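Glutathione transferase (Phanerochaete chrysosporium, PDB 4F0C) probably conjugates or reduces substrates with glutathione in this wood-degrading fungus, and binds oxidized glutathione disulfide in a glutathione-transferase fold. Local coordinates at residues A[9-12]-A[18-21]; A[73-78]-A[107-112]; A[191-196]-A[202-207]. All coordinates share one frame; numbering follows the deposited sequence.

Interaction 1. Residues A[9-12]-A[18-21]; sequences LFNH and GWKV. With SO4 (sulfate ion), chain G.
N11 points ND2 at one face of the W19 indole, 3.4 Å above the plane and over its centre, the amide tilted 49° to the ring. Its CG lies anti to the backbone N (chi1 -156°), which carries the amide toward the start of helix 18-28, where OD1 lies 3.3 Å from G18 CA. OD1 also accepts from H12 N, from above the carbonyl plane, and a water that accepts from G18 N probably donates to it. Deeper along the strand, L9 CD1 packs on V21 CG1 at 3.8 Å, joining strand 7-11 to helix 18-28 in the beta-alpha-beta unit of the thioredoxin-like domain. W19 NE1 donates to H12 O at 2.9 Å, with a bent N-H...O angle of 134°. The looser side is the partly exposed H12, whose ring leads away from the helix, ND1 bonded to G15 N and NE2 to sulfate O4 at 2.8 Å. Replacing W19 by an alanine would probably leave H12 O without its indole donor and N11 ND2 without its aromatic face. The indole and the bonds to OD1 thus hold the N11 amide and the turn after the strand against the helix start, so close that a CB on G18 would collide with OD1.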
loop_
_atom_site.group_PDB
_atom_site.type_symbol
_atom_site.label_atom_id
_atom_site.label_comp_id
_atom_site.label_asym_id
_atom_site.label_seq_id
_atom_site.Cartn_x
_atom_site.Cartn_y
_atom_site.Cartn_z
ATOM N N LEU A 9 9.029 18.761 -5.048
ATOM C CA LEU A 9 8.623 17.706 -4.126
ATOM C C LEU A 9 7.891 18.344 -2.950
ATOM O O LEU A 9 8.474 19.124 -2.200
ATOM C CB LEU A 9 9.846 16.926 -3.598
ATOM C CG LEU A 9 9.566 15.880 -2.497
ATOM C CD1 LEU A 9 8.568 14.786 -2.944
ATOM C CD2 LEU A 9 10.892 15.227 -1.985
ATOM N N PHE A 10 6.616 18.017 -2.780
ATOM C CA PHE A 10 5.903 18.455 -1.602
ATOM C C PHE A 10 6.218 17.444 -0.505
ATOM O O PHE A 10 5.956 16.247 -0.643
ATOM C CB PHE A 10 4.395 18.549 -1.870
ATOM C CG PHE A 10 4.027 19.612 -2.885
ATOM C CD1 PHE A 10 3.939 20.947 -2.508
ATOM C CD2 PHE A 10 3.771 19.270 -4.209
ATOM C CE1 PHE A 10 3.585 21.929 -3.420
ATOM C CE2 PHE A 10 3.405 20.254 -5.139
ATOM C CZ PHE A 10 3.335 21.586 -4.738
ATOM N N ASN A 11 6.833 17.946 0.558
ATOM C CA ASN A 11 7.374 17.108 1.602
ATOM C C ASN A 11 6.877 17.608 2.967
ATOM O O ASN A 11 6.107 18.578 3.060
ATOM C CB ASN A 11 8.923 17.144 1.495
ATOM C CG ASN A 11 9.602 15.908 2.099
ATOM O OD1 ASN A 11 8.955 15.075 2.724
ATOM N ND2 ASN A 11 10.911 15.797 1.910
ATOM N N HIS A 12 7.315 16.943 4.031
ATOM C CA HIS A 12 7.083 17.401 5.396
ATOM C C HIS A 12 8.346 17.074 6.195
ATOM O O HIS A 12 9.001 16.056 5.921
ATOM C CB HIS A 12 5.875 16.688 6.038
ATOM C CG HIS A 12 5.442 17.312 7.327
ATOM N ND1 HIS A 12 5.672 16.727 8.553
ATOM C CD2 HIS A 12 4.847 18.503 7.588
ATOM C CE1 HIS A 12 5.211 17.513 9.514
ATOM N NE2 HIS A 12 4.708 18.599 8.952
ATOM N N GLY A 18 7.654 11.445 2.458
ATOM C CA GLY A 18 8.277 12.156 1.349
ATOM C C GLY A 18 9.776 11.899 1.240
ATOM O O GLY A 18 10.377 12.133 0.186
ATOM N N TRP A 19 10.389 11.442 2.330
ATOM C CA TRP A 19 11.860 11.269 2.354
ATOM C C TRP A 19 12.325 10.099 1.490
ATOM O O TRP A 19 13.471 10.080 1.056
ATOM C CB TRP A 19 12.384 11.180 3.812
ATOM C CG TRP A 19 12.140 12.519 4.467
ATOM C CD1 TRP A 19 11.091 12.863 5.301
ATOM C CD2 TRP A 19 12.880 13.738 4.226
ATOM N NE1 TRP A 19 11.174 14.207 5.619
ATOM C CE2 TRP A 19 12.258 14.762 4.980
ATOM C CE3 TRP A 19 14.030 14.048 3.484
ATOM C CZ2 TRP A 19 12.728 16.089 4.980
ATOM C CZ3 TRP A 19 14.501 15.379 3.497
ATOM C CH2 TRP A 19 13.839 16.374 4.229
ATOM N N LYS A 20 11.432 9.139 1.215
ATOM C CA LYS A 20 11.749 8.098 0.234
ATOM C C LYS A 20 12.088 8.732 -1.098
ATOM O O LYS A 20 13.035 8.315 -1.782
ATOM C CB LYS A 20 10.540 7.187 -0.042
ATOM C CG LYS A 20 9.967 6.445 1.183
ATOM C CD LYS A 20 8.682 5.736 0.698
ATOM C CE LYS A 20 7.779 5.295 1.866
ATOM N NZ LYS A 20 6.477 4.770 1.291
ATOM N N VAL A 21 11.266 9.708 -1.496
ATOM C CA VAL A 21 11.430 10.352 -2.786
ATOM C C VAL A 21 12.674 11.243 -2.764
ATOM O O VAL A 21 13.435 11.250 -3.711
ATOM C CB VAL A 21 10.204 11.202 -3.138
ATOM C CG1 VAL A 21 10.395 11.874 -4.483
ATOM C CG2 VAL A 21 8.948 10.281 -3.186
HETATM S S SO4 G . 3.337 20.560 11.328
HETATM O O1 SO4 G . 2.332 19.495 11.293
HETATM O O2 SO4 G . 2.791 21.704 12.050
HETATM O O3 SO4 G . 4.527 20.068 12.017
HETATM O O4 SO4 G . 3.683 20.964 9.966
HETATM O O HOH W 1 7.489 13.327 4.475
#

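Interaction 2. Residues A[73-78]-A[107-112]; sequences ESDAIL and FFQASG. With GDS (oxidized glutathione disulfide), chain B.
D75, Q109 and A110 carry nearly all of this small, buried contact. D75 extends its carboxylate from helix 74-85 toward helix 96-126, CG anti to the carbonyl carbon, and OD2 comes 2.7 Å from Q109 OE1 and 3.4 Å from A110 CB. The carboxylate and amide planes are turned 66° against each other. The charge of K20 probably eases the crowding of oxygens: its NZ forms a salt bridge with D75 OD1 and hydrogen bonds with Q109 OE1 and S74 OG. The bend of the Q109 chain at chi2 (-76°) brings OE1 to this cluster, while NE2 donates to Q113 OE1. A110 adds its methyl beside the acid.

Just before D75, the helix start grips one end of the oxidized glutathione disulfide. S74 N donates to carboxylate oxygen OE2 at 2.9 Å in an almost straight bond (177°), S74 OG makes a very short bond to OE1, and E73 OE1 accepts from the ligand amine N1 at 2.7 Å. This is the gamma-glutamyl grip familiar from glutathione transferases, here completed by S111 OG of the second subunit.

The contact lies where the two domains meet: S172 of helix 168-172 touches D75 and Q109, I77 leans on V71 of strand 69-72 and V21 of helix 18-28, and F107 stacks on F107 of the second subunit.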
loop_
_atom_site.group_PDB
_atom_site.type_symbol
_atom_site.label_atom_id
_atom_site.label_comp_id
_atom_site.label_asym_id
_atom_site.label_seq_id
_atom_site.Cartn_x
_atom_site.Cartn_y
_atom_site.Cartn_z
ATOM N N GLU A 73 1.217 9.471 -3.895
ATOM C CA GLU A 73 1.623 8.178 -3.321
ATOM C C GLU A 73 3.132 8.045 -3.466
ATOM O O GLU A 73 3.652 7.882 -4.579
ATOM C CB GLU A 73 0.900 6.955 -3.918
ATOM C CG GLU A 73 -0.554 6.789 -3.428
ATOM C CD GLU A 73 -0.652 6.630 -1.905
ATOM O OE1 GLU A 73 0.145 5.883 -1.309
ATOM O OE2 GLU A 73 -1.536 7.280 -1.293
ATOM N N SER A 74 3.833 8.145 -2.343
ATOM C CA SER A 74 5.295 8.042 -2.337
ATOM C C SER A 74 5.841 6.899 -3.214
ATOM O O SER A 74 6.789 7.111 -3.972
ATOM C CB SER A 74 5.848 7.933 -0.892
ATOM O OG SER A 74 5.366 6.780 -0.182
ATOM N N ASP A 75 5.252 5.697 -3.136
ATOM C CA ASP A 75 5.864 4.588 -3.869
ATOM C C ASP A 75 5.550 4.649 -5.366
ATOM O O ASP A 75 6.333 4.149 -6.200
ATOM C CB ASP A 75 5.449 3.204 -3.304
ATOM C CG ASP A 75 6.106 2.896 -1.971
ATOM O OD1 ASP A 75 6.934 3.714 -1.459
ATOM O OD2 ASP A 75 5.823 1.807 -1.445
ATOM N N ALA A 76 4.402 5.225 -5.720
ATOM C CA ALA A 76 4.148 5.461 -7.152
ATOM C C ALA A 76 5.094 6.516 -7.717
ATOM O O ALA A 76 5.531 6.419 -8.867
ATOM C CB ALA A 76 2.700 5.865 -7.395
ATOM N N ILE A 77 5.392 7.538 -6.919
ATOM C CA ILE A 77 6.406 8.526 -7.296
ATOM C C ILE A 77 7.774 7.869 -7.558
ATOM O O ILE A 77 8.454 8.204 -8.556
ATOM C CB ILE A 77 6.534 9.630 -6.210
ATOM C CG1 ILE A 77 5.216 10.414 -6.121
ATOM C CG2 ILE A 77 7.708 10.606 -6.519
ATOM C CD1 ILE A 77 5.157 11.339 -4.911
ATOM N N LEU A 78 8.162 6.932 -6.689
ATOM C CA LEU A 78 9.430 6.217 -6.896
ATOM C C LEU A 78 9.424 5.489 -8.244
ATOM O O LEU A 78 10.407 5.561 -8.975
ATOM C CB LEU A 78 9.731 5.213 -5.771
ATOM C CG LEU A 78 9.854 5.765 -4.337
ATOM C CD1 LEU A 78 10.004 4.619 -3.297
ATOM C CD2 LEU A 78 11.034 6.768 -4.214
ATOM N N PHE A 107 4.593 -2.772 -2.909
ATOM C CA PHE A 107 3.255 -2.896 -2.326
ATOM C C PHE A 107 3.327 -3.390 -0.898
ATOM O O PHE A 107 2.523 -2.965 -0.050
ATOM C CB PHE A 107 2.313 -3.771 -3.172
ATOM C CG PHE A 107 1.588 -2.970 -4.249
ATOM C CD1 PHE A 107 0.454 -2.200 -3.924
ATOM C CD2 PHE A 107 2.074 -2.928 -5.549
ATOM C CE1 PHE A 107 -0.193 -1.421 -4.911
ATOM C CE2 PHE A 107 1.434 -2.167 -6.542
ATOM C CZ PHE A 107 0.315 -1.403 -6.229
ATOM N N PHE A 108 4.276 -4.278 -0.621
ATOM C CA PHE A 108 4.447 -4.730 0.770
ATOM C C PHE A 108 4.886 -3.559 1.664
ATOM O O PHE A 108 4.368 -3.366 2.769
ATOM C CB PHE A 108 5.411 -5.927 0.878
ATOM C CG PHE A 108 5.701 -6.337 2.319
ATOM C CD1 PHE A 108 4.669 -6.552 3.208
ATOM C CD2 PHE A 108 7.005 -6.478 2.772
ATOM C CE1 PHE A 108 4.920 -6.930 4.572
ATOM C CE2 PHE A 108 7.272 -6.861 4.114
ATOM C CZ PHE A 108 6.218 -7.083 5.011
ATOM N N GLN A 109 5.822 -2.764 1.168
ATOM C CA GLN A 109 6.234 -1.576 1.925
ATOM C C GLN A 109 5.003 -0.672 2.150
ATOM O O GLN A 109 4.744 -0.198 3.268
ATOM C CB GLN A 109 7.303 -0.781 1.154
ATOM C CG GLN A 109 7.935 0.343 2.003
ATOM C CD GLN A 109 7.003 1.563 2.144
ATOM O OE1 GLN A 109 6.406 2.017 1.161
ATOM N NE2 GLN A 109 6.883 2.099 3.376
ATOM N N ALA A 110 4.278 -0.379 1.073
ATOM C CA ALA A 110 3.201 0.623 1.149
ATOM C C ALA A 110 2.007 0.216 2.016
ATOM O O ALA A 110 1.340 1.085 2.620
ATOM C CB ALA A 110 2.713 0.991 -0.264
ATOM N N SER A 111 1.715 -1.081 2.058
ATOM C CA SER A 111 0.504 -1.563 2.734
ATOM C C SER A 111 0.847 -2.200 4.084
ATOM O O SER A 111 0.024 -2.263 4.991
ATOM C CB SER A 111 -0.253 -2.578 1.839
ATOM O OG SER A 111 0.523 -3.751 1.594
ATOM N N GLY A 112 2.067 -2.702 4.204
ATOM C CA GLY A 112 2.423 -3.526 5.362
ATOM C C GLY A 112 3.455 -2.839 6.256
ATOM O O GLY A 112 3.532 -3.154 7.428
HETATM N N1 GDS B . 0.429 5.920 1.413
HETATM C CA1 GDS B . 0.838 7.375 1.452
HETATM C C1 GDS B . 2.253 7.589 0.783
HETATM O OE1 GDS B . 3.130 6.681 0.893
HETATM O OE2 GDS B . 2.402 8.644 0.102
HETATM C CB1 GDS B . 0.887 7.930 2.920
HETATM C CG1 GDS B . 1.299 9.420 2.940
HETATM C CD1 GDS B . 1.165 9.942 4.335
HETATM O O1 GDS B . 0.819 9.280 5.299
HETATM N N2 GDS B . 1.480 11.280 4.462
HETATM C CA2 GDS B . 1.378 11.978 5.759
HETATM C C2 GDS B . 0.393 13.117 5.659
HETATM O O2 GDS B . 0.395 13.845 4.663
HETATM C CB2 GDS B . 2.723 12.644 6.134
HETATM S SG2 GDS B . 3.925 11.380 6.603
HETATM N N3 GDS B . -0.402 13.331 6.728
HETATM C CA3 GDS B . -1.328 14.430 6.707
HETATM C C3 GDS B . -2.704 13.989 7.193
HETATM O OE3 GDS B . -3.543 14.877 7.459
HETATM O OE4 GDS B . -2.895 12.759 7.218
HETATM N N4 GDS B . 1.114 7.186 7.223
HETATM C CA4 GDS B . 0.830 5.766 6.971
HETATM C C4 GDS B . 1.693 5.302 5.761
HETATM O OE5 GDS B . 2.815 5.842 5.582
HETATM O OE6 GDS B . 1.194 4.399 5.060
HETATM C C5 GDS B . 1.102 7.691 8.500
HETATM O O5 GDS B . 0.866 7.012 9.500
HETATM C CA5 GDS B . 1.425 9.168 8.683
HETATM N N5 GDS B . 0.746 9.704 9.896
HETATM C CB5 GDS B . 2.946 9.298 8.812
HETATM S SG5 GDS B . 3.458 11.053 8.671
HETATM C CA6 GDS B . -3.154 11.049 10.143
HETATM C C6 GDS B . -3.685 9.988 11.189
HETATM O OE7 GDS B . -4.815 10.167 11.694
HETATM O OE8 GDS B . -2.936 9.019 11.436
HETATM N N6 GDS B . -4.271 11.815 9.590
HETATM C CB6 GDS B . -2.114 11.944 10.881
HETATM C CG6 GDS B . -0.768 11.237 11.104
HETATM C CD6 GDS B . -0.162 10.784 9.782
HETATM O O6 GDS B . -0.381 11.296 8.678
#

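Interaction 3. Residues A[191-196]-A[202-207]; sequences FDFEKD and RWHTAL
The backbone of 191-196 turns from loop into the short helix 193-196, and the chain then enters helix 198-209, whose residues 202-207 face it within the all-helical C-terminal domain of the glutathione-transferase fold. A single aromatic pair, F193 with H204, joins the two segments as an offset edge-to-face stack: the edge of the phenylalanine is turned toward the imidazole but displaced toward CD2 and CB, with planes at 70° and centroids 5.7 Å apart. F193 CG lies anti to the backbone N (chi1 -169°), sending the ring toward the longer helix. CE2 and CZ do the touching; each lies 3.9 Å from H204 CB, so the phenylalanine packs on the CB as well as the ring.

The helix start that carries F193 is pinned by two acids. D192 is its N-cap, with OD1 accepting from K195 N at 3.2 Å, while D196 OD2 turns back to take the D192 N-H; in both bonds the donor stands above the carboxylate plane. The two bonds close the first turn of helix 193-196.

Around the pair, H201 presents a second ring to F193 at nearly a right angle, and helix 174-184 contributes V181 against F193 and N177 against H204. The nearest approach between the two segments is F193 CE2 to H204 CD2, 3.8 Å, with CD2 lying near the phenylalanine plane.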
loop_
_atom_site.group_PDB
_atom_site.type_symbol
_atom_site.label_atom_id
_atom_site.label_comp_id
_atom_site.label_asym_id
_atom_site.label_seq_id
_atom_site.Cartn_x
_atom_site.Cartn_y
_atom_site.Cartn_z
ATOM N N PHE A 191 14.397 -4.445 22.871
ATOM C CA PHE A 191 14.735 -4.395 21.444
ATOM C C PHE A 191 16.186 -3.997 21.213
ATOM O O PHE A 191 16.651 -3.002 21.750
ATOM C CB PHE A 191 13.842 -3.384 20.715
ATOM C CG PHE A 191 14.223 -3.173 19.263
ATOM C CD1 PHE A 191 13.888 -4.125 18.301
ATOM C CD2 PHE A 191 14.919 -2.031 18.861
ATOM C CE1 PHE A 191 14.222 -3.937 16.945
ATOM C CE2 PHE A 191 15.279 -1.850 17.515
ATOM C CZ PHE A 191 14.923 -2.791 16.559
ATOM N N ASP A 192 16.890 -4.784 20.406
ATOM C CA ASP A 192 18.268 -4.493 20.024
ATOM C C ASP A 192 18.315 -4.862 18.539
ATOM O O ASP A 192 18.194 -6.031 18.202
ATOM C CB ASP A 192 19.249 -5.346 20.857
ATOM C CG ASP A 192 20.724 -5.030 20.554
ATOM O OD1 ASP A 192 21.122 -5.004 19.369
ATOM O OD2 ASP A 192 21.503 -4.825 21.505
ATOM N N PHE A 193 18.413 -3.865 17.660
ATOM C CA PHE A 193 18.242 -4.078 16.218
ATOM C C PHE A 193 19.221 -5.144 15.702
ATOM O O PHE A 193 18.806 -6.134 15.090
ATOM C CB PHE A 193 18.478 -2.746 15.481
ATOM C CG PHE A 193 18.083 -2.739 14.020
ATOM C CD1 PHE A 193 17.138 -3.612 13.502
ATOM C CD2 PHE A 193 18.669 -1.806 13.162
ATOM C CE1 PHE A 193 16.791 -3.556 12.146
ATOM C CE2 PHE A 193 18.334 -1.740 11.828
ATOM C CZ PHE A 193 17.385 -2.602 11.310
ATOM N N GLU A 194 20.515 -4.925 15.925
ATOM C CA GLU A 194 21.520 -5.873 15.431
ATOM C C GLU A 194 21.394 -7.287 16.014
ATOM O O GLU A 194 21.508 -8.272 15.279
ATOM C CB GLU A 194 22.945 -5.360 15.620
ATOM C CG GLU A 194 23.984 -6.341 15.006
ATOM C CD GLU A 194 25.394 -5.805 15.057
ATOM O OE1 GLU A 194 25.575 -4.667 15.554
ATOM O OE2 GLU A 194 26.313 -6.521 14.596
ATOM N N LYS A 195 21.150 -7.402 17.318
ATOM C CA LYS A 195 20.996 -8.731 17.918
ATOM C C LYS A 195 19.736 -9.444 17.450
ATOM O O LYS A 195 19.748 -10.657 17.176
ATOM C CB LYS A 195 21.001 -8.656 19.465
ATOM C CG LYS A 195 22.362 -8.451 20.050
ATOM C CD LYS A 195 22.307 -8.349 21.569
ATOM C CE LYS A 195 23.713 -8.117 22.113
ATOM N NZ LYS A 195 23.720 -7.954 23.577
ATOM N N ASP A 196 18.639 -8.693 17.373
ATOM C CA ASP A 196 17.339 -9.283 17.151
ATOM C C ASP A 196 17.063 -9.543 15.674
ATOM O O ASP A 196 16.333 -10.483 15.335
ATOM C CB ASP A 196 16.222 -8.400 17.737
ATOM C CG ASP A 196 16.305 -8.252 19.259
ATOM O OD1 ASP A 196 17.021 -9.037 19.917
ATOM O OD2 ASP A 196 15.641 -7.342 19.802
ATOM N N ARG A 202 22.064 -5.453 8.820
ATOM C CA ARG A 202 23.116 -5.388 7.786
ATOM C C ARG A 202 22.647 -4.564 6.592
ATOM O O ARG A 202 23.343 -3.661 6.109
ATOM C CB ARG A 202 23.443 -6.800 7.296
ATOM C CG ARG A 202 24.488 -6.880 6.188
ATOM C CD ARG A 202 24.325 -8.174 5.368
ATOM N NE ARG A 202 23.207 -8.107 4.432
ATOM C CZ ARG A 202 22.221 -9.006 4.367
ATOM N NH1 ARG A 202 22.211 -10.064 5.197
ATOM N NH2 ARG A 202 21.261 -8.865 3.455
ATOM N N TRP A 203 21.449 -4.891 6.118
ATOM C CA TRP A 203 20.872 -4.256 4.933
ATOM C C TRP A 203 20.538 -2.798 5.196
ATOM O O TRP A 203 20.873 -1.909 4.393
ATOM C CB TRP A 203 19.629 -5.057 4.577
ATOM C CG TRP A 203 18.581 -4.551 3.590
ATOM C CD1 TRP A 203 18.648 -4.577 2.232
ATOM C CD2 TRP A 203 17.248 -4.142 3.922
ATOM N NE1 TRP A 203 17.441 -4.172 1.683
ATOM C CE2 TRP A 203 16.561 -3.919 2.708
ATOM C CE3 TRP A 203 16.565 -3.945 5.140
ATOM C CZ2 TRP A 203 15.229 -3.489 2.670
ATOM C CZ3 TRP A 203 15.241 -3.523 5.101
ATOM C CH2 TRP A 203 14.588 -3.300 3.874
ATOM N N HIS A 204 19.876 -2.541 6.319
ATOM C CA HIS A 204 19.541 -1.155 6.688
ATOM C C HIS A 204 20.813 -0.329 6.825
ATOM O O HIS A 204 20.887 0.804 6.362
ATOM C CB HIS A 204 18.751 -1.121 7.999
ATOM C CG HIS A 204 18.292 0.250 8.389
ATOM N ND1 HIS A 204 17.242 0.887 7.760
ATOM C CD2 HIS A 204 18.736 1.103 9.342
ATOM C CE1 HIS A 204 17.069 2.082 8.305
ATOM N NE2 HIS A 204 17.957 2.236 9.271
ATOM N N THR A 205 21.843 -0.891 7.449
ATOM C CA THR A 205 23.069 -0.124 7.651
ATOM C C THR A 205 23.737 0.180 6.325
ATOM O O THR A 205 24.280 1.272 6.127
ATOM C CB THR A 205 24.052 -0.867 8.611
ATOM O OG1 THR A 205 23.405 -1.019 9.873
ATOM C CG2 THR A 205 25.388 -0.094 8.787
ATOM N N ALA A 206 23.710 -0.786 5.415
ATOM C CA ALA A 206 24.314 -0.568 4.118
ATOM C C ALA A 206 23.568 0.582 3.404
ATOM O O ALA A 206 24.196 1.443 2.785
ATOM C CB ALA A 206 24.305 -1.848 3.283
ATOM N N LEU A 207 22.244 0.633 3.560
ATOM C CA LEU A 207 21.433 1.670 2.919
ATOM C C LEU A 207 21.715 3.056 3.484
ATOM O O LEU A 207 21.980 3.990 2.733
ATOM C CB LEU A 207 19.927 1.327 3.024
ATOM C CG LEU A 207 19.484 0.161 2.132
ATOM C CD1 LEU A 207 18.214 -0.520 2.637
ATOM C CD2 LEU A 207 19.290 0.675 0.689
#

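Along the chain the three contacts follow in series, each closing before the next opens. Interactions 1 and 2 have centres 13 Å apart and touch: K20, carried by the helix of interaction 1, reaches S74 and Q109 of interaction 2, and V21 packs on I77. Together they tie the thioredoxin-like sheet and its helices to helix 96-126, beside the bound glutathione disulfide and the second subunit. Interaction 3 stands apart, its centre 24 Å from that of interaction 1 and 22 Å from that of interaction 2. It thus belongs to the C-terminal helical domain alone, its nearest atoms about 8 Å from interaction 2 and about 10 Å from interaction 1.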